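Local coordinates for protein haloacid dehalogenase-like hydrolase (Bacteroides thetaiotaomicron, PDB 2RBK) that probably works as a magnesium-dependent phosphatase of the haloacid dehalogenase superfamily and binds a vanadium oxide group beside its metal ion, at residues A[43-46]-A[47-51]; A[65-69]-A[70-74]. All coordinates share one frame; numbering follows the deposited sequence.

In the fold
Both contacts belong to the same part of the HAD core, their centres about 9 Å apart: interaction 1 in the loop leaving strand 38-42 of the mixed eight-stranded sheet, interaction 2 on strands 64-67 and 72-75 and the turn between them. Interaction 1 comes first along the chain; helix 54-58 follows, and then the hairpin. Strand 64-67 runs parallel to strand 38-42, so the two turns come out side by side. They meet directly: T43 N to I66 O and T43 O to N69 N, each 2.9 Å, are probable hydrogen bonds. The hairpin thus borders the loop whose T43 and G44 hold the vanadium group, and N69 hydrogen-bonds to N214, which itself donates to that group.

Interaction 1 of 2, residues A[43-46]-A[47-51]; sequences TGRP and KAIIN. With VN4 (oxido(dioxo)vanadium), chain C.
The R45 guanidinium presents its edge to the carbonyl of I49: NH1 donates to I49 O at 2.8 Å, with that oxygen only 6° out of the guanidinium plane. The N51 amide, turned 29° from the same plane, places OD1 obliquely, and a water that donates to OD1 and accepts from NH1 bridges the two; N51 ND2 goes to H130 O. This is the loop after strand 38-42, opened by an ST turn in which T43 OG1 accepts from R45 N (3.0 Å). With chi1 at -177°, the T43 hydroxyl swings opposite its own backbone N and also donates to VN4 O1 (2.8 Å), a placement consistent with the threonine or serine of HAD motif II, while T43 CG2 meets I50 CD1 tip to tip. R45 NE forms a salt bridge with the magnesium ligand D10. A leucine in place of R45 would probably leave the D10 carboxylate without this charged mate and I49 O without its guanidinium donor. Beyond, I49 CG1 packs on P46 CD (3.7 Å), and I49 N closes the turn on P46 O. On the ligand side, G44 N donates to VN4 O3 at 2.9 Å.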
loop_
_atom_site.group_PDB
_atom_site.type_symbol
_atom_site.label_atom_id
_atom_site.label_comp_id
_atom_site.label_asym_id
_atom_site.label_seq_id
_atom_site.Cartn_x
_atom_site.Cartn_y
_atom_site.Cartn_z
ATOM N N THR A 43 -0.864 -2.406 -1.929
ATOM C CA THR A 43 -0.121 -1.910 -0.786
ATOM C C THR A 43 0.785 -0.754 -1.158
ATOM O O THR A 43 1.293 -0.635 -2.263
ATOM C CB THR A 43 0.664 -3.079 -0.147
ATOM O OG1 THR A 43 1.354 -2.649 1.024
ATOM C CG2 THR A 43 1.717 -3.654 -1.090
ATOM N N GLY A 44 1.035 0.108 -0.140
ATOM C CA GLY A 44 2.089 1.053 -0.177
ATOM C C GLY A 44 3.450 0.451 -0.029
ATOM O O GLY A 44 4.489 1.044 -0.371
ATOM N N ARG A 45 3.570 -0.760 0.530
ATOM C CA ARG A 45 4.868 -1.366 0.669
ATOM C C ARG A 45 5.461 -1.706 -0.683
ATOM O O ARG A 45 4.757 -2.204 -1.568
ATOM C CB ARG A 45 4.770 -2.665 1.465
ATOM C CG ARG A 45 4.407 -2.565 2.898
ATOM C CD ARG A 45 4.358 -3.902 3.597
ATOM N NE ARG A 45 4.014 -3.779 5.014
ATOM C CZ ARG A 45 4.758 -4.202 6.029
ATOM N NH1 ARG A 45 5.943 -4.795 5.848
ATOM N NH2 ARG A 45 4.274 -4.009 7.249
ATOM N N PRO A 46 6.777 -1.518 -0.858
ATOM C CA PRO A 46 7.495 -2.186 -1.945
ATOM C C PRO A 46 7.600 -3.677 -1.682
ATOM O O PRO A 46 7.641 -4.106 -0.515
ATOM C CB PRO A 46 8.846 -1.526 -1.984
ATOM C CG PRO A 46 9.007 -0.986 -0.631
ATOM C CD PRO A 46 7.672 -0.650 -0.054
ATOM N N LYS A 47 7.741 -4.470 -2.730
ATOM C CA LYS A 47 7.899 -5.905 -2.585
ATOM C C LYS A 47 9.014 -6.253 -1.627
ATOM O O LYS A 47 8.914 -7.255 -0.870
ATOM C CB LYS A 47 8.156 -6.521 -3.971
ATOM C CG LYS A 47 8.245 -8.034 -4.022
ATOM C CD LYS A 47 8.697 -8.521 -5.365
ATOM C CE LYS A 47 8.864 -10.041 -5.485
ATOM N NZ LYS A 47 9.159 -10.355 -6.919
ATOM N N ALA A 48 10.108 -5.487 -1.636
ATOM C CA ALA A 48 11.250 -5.732 -0.817
ATOM C C ALA A 48 10.917 -5.808 0.691
ATOM O O ALA A 48 11.681 -6.475 1.396
ATOM C CB ALA A 48 12.382 -4.667 -0.965
ATOM N N ILE A 49 9.824 -5.205 1.138
ATOM C CA ILE A 49 9.481 -5.257 2.558
ATOM C C ILE A 49 8.137 -5.953 2.772
ATOM O O ILE A 49 7.594 -5.868 3.871
ATOM C CB ILE A 49 9.527 -3.877 3.230
ATOM C CG1 ILE A 49 8.419 -2.938 2.800
ATOM C CG2 ILE A 49 10.914 -3.276 3.054
ATOM C CD1 ILE A 49 8.373 -1.634 3.542
ATOM N N ILE A 50 7.616 -6.685 1.778
ATOM C CA ILE A 50 6.402 -7.501 1.991
ATOM C C ILE A 50 6.862 -8.813 2.598
ATOM O O ILE A 50 7.086 -9.830 1.906
ATOM C CB ILE A 50 5.588 -7.669 0.702
ATOM C CG1 ILE A 50 5.141 -6.332 0.177
ATOM C CG2 ILE A 50 4.398 -8.592 0.987
ATOM C CD1 ILE A 50 4.405 -6.381 -1.141
ATOM N N ASN A 51 7.035 -8.819 3.916
ATOM C CA ASN A 51 7.589 -9.926 4.692
ATOM C C ASN A 51 6.514 -10.517 5.596
ATOM O O ASN A 51 6.852 -11.313 6.468
ATOM C CB ASN A 51 8.806 -9.478 5.521
ATOM C CG ASN A 51 8.397 -8.580 6.685
ATOM O OD1 ASN A 51 7.333 -7.970 6.703
ATOM N ND2 ASN A 51 9.253 -8.456 7.708
HETATM V V VN4 C . -1.067 -0.851 3.228
HETATM O O1 VN4 C . -0.538 -2.414 3.013
HETATM O O2 VN4 C . -1.675 -0.316 4.790
HETATM O O3 VN4 C . -0.526 0.580 2.210
HETATM O O HOH W 1 6.169 -6.501 8.315
HETATM O O HOH W 2 0.969 -0.647 3.797
#

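Interaction 2 of 2, residues A[65-69]-A[70-74]; sequences YITMN and GAYCF
A chi1 of 54° sets the F74 ring between its backbone N and carbonyl carbon, leaning across the strand pair toward Y65, whose CB sits over one face of that ring, 3.7 Å from its centroid: a CH-pi contact. The two rings are nearly parallel, 17° apart, but slid so that they barely overlap, closest at Y65 CD1 and F74 CE1. T67 holds OG1 in the corresponding position (chi1 74°), which turns the hydroxyl onto Y72 O, at 2.7 Å.

The frame is an antiparallel beta hairpin. Y65 and F74 form a hydrogen-bonded pair through both N-H groups, each reaching its partner nearly along the C=O axis. I66 and C73 form the non-hydrogen-bonded pair, with side chains on the other face, where I66 CG1 lies 4.0 Å from C73 SG; C73 CA approaches Y65 O at 3.2 Å in a CA-H...O contact. At the turn A71 and Y72 both face T67, a classic beta bulge. M68, N69 and G70 all have positive phi, and A71 N closes on M68 O at 3.0 Å.

M68 CB lies against A71 CB, and its chain, bent at chi3, brings CE to Y72 CB. Beyond the hairpin, Y65 OH bonds to Q57, Y72 OH to E109, N69 ND2 to Q149 and D180, and N69 OD1 to N214 of the vanadium pocket, so N69 lies in its second shell.

Two carbonyls at the bulge are doubly gripped. Y72 O takes T67 N and T67 OG1 from opposite faces of its plane, and T67 O takes G70 N (3.0 Å) and Y72 N (3.2 Å) likewise. The buried T67 hydroxyl is therefore satisfied within the hairpin, and its bond would fix the rotation of a side chain whose methyl CG2 touches F74 CE2.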
loop_
_atom_site.group_PDB
_atom_site.type_symbol
_atom_site.label_atom_id
_atom_site.label_comp_id
_atom_site.label_asym_id
_atom_site.label_seq_id
_atom_site.Cartn_x
_atom_site.Cartn_y
_atom_site.Cartn_z
ATOM N N TYR A 65 0.019 -8.386 -7.655
ATOM C CA TYR A 65 0.419 -7.387 -6.723
ATOM C C TYR A 65 0.407 -5.980 -7.313
ATOM O O TYR A 65 0.999 -5.741 -8.372
ATOM C CB TYR A 65 1.862 -7.631 -6.203
ATOM C CG TYR A 65 2.014 -8.874 -5.359
ATOM C CD1 TYR A 65 2.106 -10.133 -5.932
ATOM C CD2 TYR A 65 2.093 -8.791 -3.971
ATOM C CE1 TYR A 65 2.243 -11.270 -5.168
ATOM C CE2 TYR A 65 2.229 -9.916 -3.187
ATOM C CZ TYR A 65 2.314 -11.149 -3.800
ATOM O OH TYR A 65 2.443 -12.269 -3.009
ATOM N N ILE A 66 -0.188 -5.083 -6.550
ATOM C CA ILE A 66 -0.062 -3.660 -6.691
ATOM C C ILE A 66 0.789 -3.212 -5.521
ATOM O O ILE A 66 0.367 -3.357 -4.369
ATOM C CB ILE A 66 -1.474 -2.981 -6.664
ATOM C CG1 ILE A 66 -2.306 -3.397 -7.864
ATOM C CG2 ILE A 66 -1.341 -1.468 -6.492
ATOM C CD1 ILE A 66 -3.790 -3.244 -7.562
ATOM N N THR A 67 2.000 -2.730 -5.795
ATOM C CA THR A 67 2.923 -2.296 -4.739
ATOM C C THR A 67 3.274 -0.850 -4.956
ATOM O O THR A 67 2.983 -0.248 -5.995
ATOM C CB THR A 67 4.193 -3.193 -4.712
ATOM O OG1 THR A 67 5.049 -2.879 -5.822
ATOM C CG2 THR A 67 3.852 -4.654 -4.671
ATOM N N MET A 68 3.897 -0.267 -3.923
ATOM C CA MET A 68 4.278 1.143 -3.983
ATOM C C MET A 68 3.085 2.014 -4.461
ATOM O O MET A 68 3.226 2.910 -5.304
ATOM C CB MET A 68 5.526 1.379 -4.841
ATOM C CG MET A 68 6.714 0.694 -4.253
ATOM S SD MET A 68 8.281 1.224 -4.900
ATOM C CE MET A 68 8.842 -0.232 -5.800
ATOM N N ASN A 69 1.919 1.740 -3.895
ATOM C CA ASN A 69 0.743 2.592 -4.141
ATOM C C ASN A 69 0.371 2.666 -5.602
ATOM O O ASN A 69 -0.183 3.653 -6.055
ATOM C CB ASN A 69 0.935 4.019 -3.582
ATOM C CG ASN A 69 0.962 4.021 -2.090
ATOM O OD1 ASN A 69 -0.081 3.848 -1.466
ATOM N ND2 ASN A 69 2.145 4.120 -1.492
ATOM N N GLY A 70 0.620 1.587 -6.369
ATOM C CA GLY A 70 0.325 1.569 -7.794
ATOM C C GLY A 70 1.465 1.849 -8.697
ATOM O O GLY A 70 1.340 1.638 -9.928
ATOM N N ALA A 71 2.603 2.295 -8.165
ATOM C CA ALA A 71 3.771 2.621 -8.984
ATOM C C ALA A 71 4.555 1.397 -9.440
ATOM O O ALA A 71 5.472 1.504 -10.269
ATOM C CB ALA A 71 4.705 3.578 -8.261
ATOM N N TYR A 72 4.217 0.187 -8.967
ATOM C CA TYR A 72 4.926 -1.000 -9.386
ATOM C C TYR A 72 3.973 -2.201 -9.288
ATOM O O TYR A 72 3.663 -2.633 -8.165
ATOM C CB TYR A 72 6.212 -1.206 -8.610
ATOM C CG TYR A 72 7.122 -2.232 -9.193
ATOM C CD1 TYR A 72 8.018 -1.844 -10.179
ATOM C CD2 TYR A 72 7.112 -3.524 -8.737
ATOM C CE1 TYR A 72 8.872 -2.751 -10.743
ATOM C CE2 TYR A 72 7.981 -4.431 -9.303
ATOM C CZ TYR A 72 8.867 -4.060 -10.295
ATOM O OH TYR A 72 9.774 -4.975 -10.807
ATOM N N CYS A 73 3.479 -2.698 -10.419
ATOM C CA CYS A 73 2.459 -3.714 -10.440
ATOM C C CYS A 73 2.938 -4.925 -11.216
ATOM O O CYS A 73 3.535 -4.754 -12.294
ATOM C CB CYS A 73 1.192 -3.171 -11.082
ATOM S SG CYS A 73 0.465 -1.729 -10.266
ATOM N N PHE A 74 2.654 -6.133 -10.705
ATOM C CA PHE A 74 3.131 -7.340 -11.372
ATOM C C PHE A 74 2.174 -8.503 -11.115
ATOM O O PHE A 74 1.447 -8.534 -10.134
ATOM C CB PHE A 74 4.567 -7.689 -10.976
ATOM C CG PHE A 74 4.799 -7.794 -9.491
ATOM C CD1 PHE A 74 4.720 -9.032 -8.831
ATOM C CD2 PHE A 74 5.124 -6.674 -8.720
ATOM C CE1 PHE A 74 4.955 -9.110 -7.454
ATOM C CE2 PHE A 74 5.385 -6.765 -7.374
ATOM C CZ PHE A 74 5.305 -8.004 -6.735
#